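Local coordinates for Lin0431 protein (Listeria innocua, PDB 3LD7), which is of unknown function but carries a NusG domain II, the part modelled here, built from two antiparallel beta sheets, at residues A[20-25]-A[45-50]; A[57-62]-A[77-82]. All blocks are in the same frame, centred on the assembly; numbering follows the deposited sequence.

In the fold
Both contacts join the four-stranded sheet to the three-stranded one, on opposite sides of the chain's centre and about 19 Å apart between centres. Interaction 1 (20-25 with 45-50) ties the end of outermost strand 17-23 to the central strand 42-48 and the turn after it. Interaction 2 (57-62 with 77-82) sets the loop after strand 51-57 against the end of the other outermost strand, 76-79. In interaction 1 buried I22, L24 and V47 meet through aliphatic branches, with T25 and E50 exposed. Interaction 2 buries D57, S59, C79 and H82, a histidine and a cysteine against a hydrogen-bonded polar turn, with P60 exposed and touching P81. Neither has a direct hydrogen bond between its segments; water bridges both.

Interaction 1: residues A[20-25]-A[45-50]; sequences REIPLT and MEVDGE
L24 and E50 pack side by side just past the ends of strands 17-23 and 42-48, with V47 touching L24 from deeper inside. L24 lays its side chain against the backbone of E50: CD1 is 3.6 Å from E50 O. In return, the methylenes of E50 cover the L24 carbonyl, E50 CG coming within 3.3 Å of L24 O. Beyond CG the glutamate is extended and carries its carboxylate past T25, where OE2 lies 3.8 Å from T25 C. That OE2 takes a hydrogen bond from G26 N, while a water donates to E50 OE1 at 2.8 Å and also bonds T25 OG1, itself paired with V8 N. Further in, V47 divides its two methyls. CG1, anti to the backbone N (chi1 177°), meets L24 CD2 at 3.9 Å, and CG2 meets I22 CD1 at the same 3.9 Å. I22 and V47 run by each other in opposed senses, and V47 also touches I52 and H27. With no direct hydrogen bond between 20-25 and 45-50, this junction of the two sheets rests on methyl contacts inside, on hydrocarbon against carbonyl between L24 and E50, and, at the exposed end, on a carboxylate whose charge is probably eased by the G26 amide and the water.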
loop_
_atom_site.group_PDB
_atom_site.type_symbol
_atom_site.label_atom_id
_atom_site.label_comp_id
_atom_site.label_asym_id
_atom_site.label_seq_id
_atom_site.Cartn_x
_atom_site.Cartn_y
_atom_site.Cartn_z
ATOM N N ARG A 20 -2.514 8.215 2.783
ATOM C CA ARG A 20 -3.895 7.731 3.002
ATOM C C ARG A 20 -3.928 6.846 4.212
ATOM O O ARG A 20 -2.983 6.092 4.434
ATOM C CB ARG A 20 -4.403 6.886 1.819
ATOM C CG ARG A 20 -4.640 7.646 0.539
ATOM C CD ARG A 20 -5.975 8.454 0.531
ATOM N NE ARG A 20 -7.165 7.590 0.637
ATOM C CZ ARG A 20 -7.607 6.797 -0.344
ATOM N NH1 ARG A 20 -6.952 6.745 -1.503
ATOM N NH2 ARG A 20 -8.703 6.055 -0.179
ATOM N N GLU A 21 -5.017 6.918 4.982
ATOM C CA GLU A 21 -5.334 5.868 5.956
ATOM C C GLU A 21 -6.649 5.268 5.498
ATOM O O GLU A 21 -7.650 5.983 5.391
ATOM C CB GLU A 21 -5.399 6.410 7.402
ATOM C CG GLU A 21 -4.108 7.159 7.768
ATOM C CD GLU A 21 -3.886 7.400 9.271
ATOM O OE1 GLU A 21 -4.708 6.959 10.093
ATOM O OE2 GLU A 21 -2.855 8.033 9.637
ATOM N N ILE A 22 -6.635 3.975 5.178
ATOM C CA ILE A 22 -7.757 3.344 4.509
ATOM C C ILE A 22 -8.291 2.168 5.312
ATOM O O ILE A 22 -7.663 1.109 5.392
ATOM C CB ILE A 22 -7.385 2.819 3.095
ATOM C CG1 ILE A 22 -6.817 3.935 2.206
ATOM C CG2 ILE A 22 -8.633 2.181 2.463
ATOM C CD1 ILE A 22 -6.402 3.432 0.807
ATOM N N PRO A 23 -9.453 2.343 5.930
ATOM C CA PRO A 23 -10.076 1.228 6.652
ATOM C C PRO A 23 -10.476 0.157 5.643
ATOM O O PRO A 23 -11.193 0.469 4.685
ATOM C CB PRO A 23 -11.317 1.873 7.292
ATOM C CG PRO A 23 -10.969 3.298 7.393
ATOM C CD PRO A 23 -10.138 3.614 6.182
ATOM N N LEU A 24 -9.989 -1.070 5.830
ATOM C CA LEU A 24 -10.157 -2.106 4.825
ATOM C C LEU A 24 -11.373 -2.934 5.133
ATOM O O LEU A 24 -11.974 -3.497 4.229
ATOM C CB LEU A 24 -8.949 -3.047 4.768
ATOM C CG LEU A 24 -7.655 -2.402 4.277
ATOM C CD1 LEU A 24 -6.510 -3.392 4.395
ATOM C CD2 LEU A 24 -7.808 -1.872 2.857
ATOM N N THR A 25 -11.726 -3.010 6.410
ATOM C CA THR A 25 -12.773 -3.924 6.808
ATOM C C THR A 25 -14.146 -3.372 6.398
ATOM O O THR A 25 -14.572 -2.305 6.850
ATOM C CB THR A 25 -12.685 -4.231 8.310
ATOM O OG1 THR A 25 -11.330 -4.616 8.633
ATOM C CG2 THR A 25 -13.639 -5.351 8.660
HETATM N N MSE A 45 -0.994 1.984 -6.428
HETATM C CA MSE A 45 -1.585 1.270 -5.309
HETATM C C MSE A 45 -2.965 0.785 -5.689
HETATM O O MSE A 45 -3.688 1.468 -6.417
HETATM C CB MSE A 45 -1.724 2.230 -4.115
HETATM C CG MSE A 45 -0.424 2.965 -3.774
HETATM SE SE MSE A 45 1.109 1.815 -3.460
HETATM C CE MSE A 45 0.294 0.618 -2.112
ATOM N N GLU A 46 -3.342 -0.372 -5.158
ATOM C CA GLU A 46 -4.637 -0.953 -5.467
ATOM C C GLU A 46 -5.244 -1.507 -4.205
ATOM O O GLU A 46 -4.618 -2.297 -3.495
ATOM C CB GLU A 46 -4.498 -2.071 -6.521
ATOM C CG GLU A 46 -5.835 -2.669 -6.930
ATOM C CD GLU A 46 -5.689 -3.797 -7.948
ATOM O OE1 GLU A 46 -4.539 -4.179 -8.262
ATOM O OE2 GLU A 46 -6.721 -4.292 -8.445
ATOM N N VAL A 47 -6.483 -1.106 -3.937
ATOM C CA VAL A 47 -7.269 -1.704 -2.882
ATOM C C VAL A 47 -8.411 -2.430 -3.560
ATOM O O VAL A 47 -9.144 -1.846 -4.346
ATOM C CB VAL A 47 -7.807 -0.635 -1.914
ATOM C CG1 VAL A 47 -8.684 -1.269 -0.857
ATOM C CG2 VAL A 47 -6.621 0.091 -1.265
ATOM N N ASP A 48 -8.527 -3.723 -3.304
ATOM C CA ASP A 48 -9.595 -4.511 -3.883
ATOM C C ASP A 48 -10.259 -5.267 -2.755
ATOM O O ASP A 48 -9.629 -6.110 -2.114
ATOM C CB ASP A 48 -9.034 -5.479 -4.931
ATOM C CG ASP A 48 -10.128 -6.186 -5.699
ATOM O OD1 ASP A 48 -10.712 -5.578 -6.619
ATOM O OD2 ASP A 48 -10.397 -7.357 -5.381
ATOM N N GLY A 49 -11.530 -4.967 -2.482
ATOM C CA GLY A 49 -12.160 -5.536 -1.314
ATOM C C GLY A 49 -11.353 -5.142 -0.100
ATOM O O GLY A 49 -11.048 -3.950 0.090
ATOM N N GLU A 50 -11.007 -6.133 0.727
ATOM C CA GLU A 50 -10.318 -5.849 1.991
ATOM C C GLU A 50 -8.816 -6.034 1.902
ATOM O O GLU A 50 -8.155 -6.195 2.922
ATOM C CB GLU A 50 -10.910 -6.693 3.125
ATOM C CG GLU A 50 -12.419 -6.542 3.159
ATOM C CD GLU A 50 -13.082 -7.035 4.435
ATOM O OE1 GLU A 50 -12.427 -7.747 5.245
ATOM O OE2 GLU A 50 -14.289 -6.714 4.606
HETATM O O HOH W 1 -10.546 -6.639 7.005
#

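Interaction 2: residues A[57-62]-A[77-82]; sequences DNSPDQ and IVCLPH
An Asx turn at D57 and an ST motif at S59 shape the loop that leads from strand 51-57 into helix 63-67, and this folded loop rests against C79, the last residue of strand 76-79, and P81 and H82 just after it. D57 OD1 grips the turn twice, accepting from S59 N at 2.8 Å and from S59 OG at 2.7 Å, both from the same face of the carboxylate. The S59 hydroxyl sits between its own backbone N and carbonyl carbon (chi1 71°) and in turn accepts from Q62 N, at the N-cap of the helix. Q62 NE2 curls back to S59 O in a nearly straight bond (169°) and gives a second bond to D57 O.

The S59 hydroxyl is bonded within the loop, and S59 CB makes that side chain's closest contacts across to C79 and H82. This carbon sits 3.9 Å above one face of the H82 ring, displaced from the ring centre, in a CH-pi contact, and it also meets C79 SG at 3.6 Å. N58 comes in at the ring edge: its OD1 is 3.2 Å from H82 CE1, the amide turned 77° to the ring. The same amide is held by A40 O and Y42 N. A water in the ring plane, 2.8 Å from H82 NE2, donates to N58 O; H82 ND1 has a weak hydrogen bond with N43 ND2. Toward the outside, P60 packs alongside P81, while D61 and P81 meet tip to tip, D61 OD1 lying 3.5 Å from P81 CG. The other oxygen, D61 OD2, accepts a hydrogen bond from a water that in turn accepts from L80 N at 2.8 Å.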
loop_
_atom_site.group_PDB
_atom_site.type_symbol
_atom_site.label_atom_id
_atom_site.label_comp_id
_atom_site.label_asym_id
_atom_site.label_seq_id
_atom_site.Cartn_x
_atom_site.Cartn_y
_atom_site.Cartn_z
ATOM N N ASP A 57 4.916 -0.777 -10.273
ATOM C CA ASP A 57 5.778 0.372 -10.030
ATOM C C ASP A 57 7.030 0.255 -10.871
ATOM O O ASP A 57 7.260 -0.804 -11.479
ATOM C CB ASP A 57 6.076 0.613 -8.523
ATOM C CG ASP A 57 6.971 -0.424 -7.901
ATOM O OD1 ASP A 57 7.980 -0.831 -8.527
ATOM O OD2 ASP A 57 6.702 -0.774 -6.724
ATOM N N ASN A 58 7.793 1.346 -10.968
ATOM C CA ASN A 58 9.059 1.307 -11.693
ATOM C C ASN A 58 10.283 1.281 -10.787
ATOM O O ASN A 58 11.384 1.736 -11.162
ATOM C CB ASN A 58 9.138 2.408 -12.756
ATOM C CG ASN A 58 9.032 3.797 -12.180
ATOM O OD1 ASN A 58 8.760 3.979 -10.996
ATOM N ND2 ASN A 58 9.232 4.794 -13.034
ATOM N N SER A 59 10.096 0.750 -9.587
ATOM C CA SER A 59 11.237 0.581 -8.695
ATOM C C SER A 59 12.255 -0.364 -9.321
ATOM O O SER A 59 11.904 -1.272 -10.083
ATOM C CB SER A 59 10.794 0.061 -7.316
ATOM O OG SER A 59 10.362 -1.300 -7.361
ATOM N N PRO A 60 13.534 -0.141 -9.003
ATOM C CA PRO A 60 14.550 -1.037 -9.562
ATOM C C PRO A 60 14.479 -2.454 -8.995
ATOM O O PRO A 60 14.906 -3.388 -9.692
ATOM C CB PRO A 60 15.865 -0.353 -9.185
ATOM C CG PRO A 60 15.518 0.520 -7.996
ATOM C CD PRO A 60 14.112 0.983 -8.241
ATOM N N ASP A 61 13.966 -2.616 -7.774
ATOM C CA ASP A 61 14.073 -3.905 -7.072
ATOM C C ASP A 61 12.778 -4.717 -7.089
ATOM O O ASP A 61 12.801 -5.942 -6.928
ATOM C CB ASP A 61 14.589 -3.732 -5.626
ATOM C CG ASP A 61 13.720 -2.802 -4.777
ATOM O OD1 ASP A 61 12.876 -2.090 -5.343
ATOM O OD2 ASP A 61 13.909 -2.751 -3.531
ATOM N N GLN A 62 11.645 -4.034 -7.279
ATOM C CA GLN A 62 10.338 -4.718 -7.329
ATOM C C GLN A 62 9.959 -5.519 -6.066
ATOM O O GLN A 62 9.080 -6.365 -6.099
ATOM C CB GLN A 62 10.241 -5.619 -8.568
ATOM C CG GLN A 62 10.358 -4.860 -9.862
ATOM C CD GLN A 62 9.127 -4.036 -10.141
ATOM O OE1 GLN A 62 8.007 -4.565 -10.250
ATOM N NE2 GLN A 62 9.319 -2.735 -10.254
ATOM N N ILE A 77 4.016 -3.638 3.453
ATOM C CA ILE A 77 4.592 -3.634 2.113
ATOM C C ILE A 77 5.610 -2.528 2.076
ATOM O O ILE A 77 5.381 -1.447 2.606
ATOM C CB ILE A 77 3.533 -3.340 1.014
ATOM C CG1 ILE A 77 2.375 -4.329 1.113
ATOM C CG2 ILE A 77 4.173 -3.430 -0.387
ATOM C CD1 ILE A 77 1.169 -3.936 0.243
ATOM N N VAL A 78 6.766 -2.780 1.488
ATOM C CA VAL A 78 7.746 -1.708 1.424
ATOM C C VAL A 78 8.314 -1.580 0.025
ATOM O O VAL A 78 8.629 -2.583 -0.638
ATOM C CB VAL A 78 8.863 -1.917 2.427
ATOM C CG1 VAL A 78 9.495 -3.236 2.168
ATOM C CG2 VAL A 78 9.873 -0.792 2.330
ATOM N N CYS A 79 8.420 -0.341 -0.437
ATOM C CA CYS A 79 9.170 -0.042 -1.651
ATOM C C CYS A 79 10.231 0.930 -1.223
ATOM O O CYS A 79 10.000 2.137 -1.154
ATOM C CB CYS A 79 8.299 0.568 -2.764
ATOM S SG CYS A 79 9.297 0.990 -4.228
ATOM N N LEU A 80 11.396 0.387 -0.871
ATOM C CA LEU A 80 12.454 1.215 -0.267
ATOM C C LEU A 80 12.986 2.341 -1.183
ATOM O O LEU A 80 13.079 3.487 -0.766
ATOM C CB LEU A 80 13.590 0.342 0.289
ATOM C CG LEU A 80 13.911 0.669 1.733
ATOM C CD1 LEU A 80 14.917 -0.293 2.269
ATOM C CD2 LEU A 80 14.410 2.103 1.861
ATOM N N PRO A 81 13.283 2.029 -2.444
ATOM C CA PRO A 81 13.796 3.093 -3.329
ATOM C C PRO A 81 12.853 4.274 -3.472
ATOM O O PRO A 81 13.317 5.408 -3.664
ATOM C CB PRO A 81 13.981 2.376 -4.681
ATOM C CG PRO A 81 14.234 0.931 -4.272
ATOM C CD PRO A 81 13.299 0.712 -3.093
ATOM N N HIS A 82 11.548 4.022 -3.401
ATOM C CA HIS A 82 10.580 5.122 -3.510
ATOM C C HIS A 82 10.102 5.612 -2.157
ATOM O O HIS A 82 9.232 6.497 -2.081
ATOM C CB HIS A 82 9.385 4.674 -4.351
ATOM C CG HIS A 82 9.740 4.371 -5.778
ATOM N ND1 HIS A 82 8.809 3.963 -6.709
ATOM C CD2 HIS A 82 10.931 4.409 -6.436
ATOM C CE1 HIS A 82 9.401 3.782 -7.880
ATOM N NE2 HIS A 82 10.695 4.024 -7.736
HETATM O O HOH W 2 12.401 4.079 -9.931
HETATM O O HOH W 3 12.021 -2.278 -1.579
#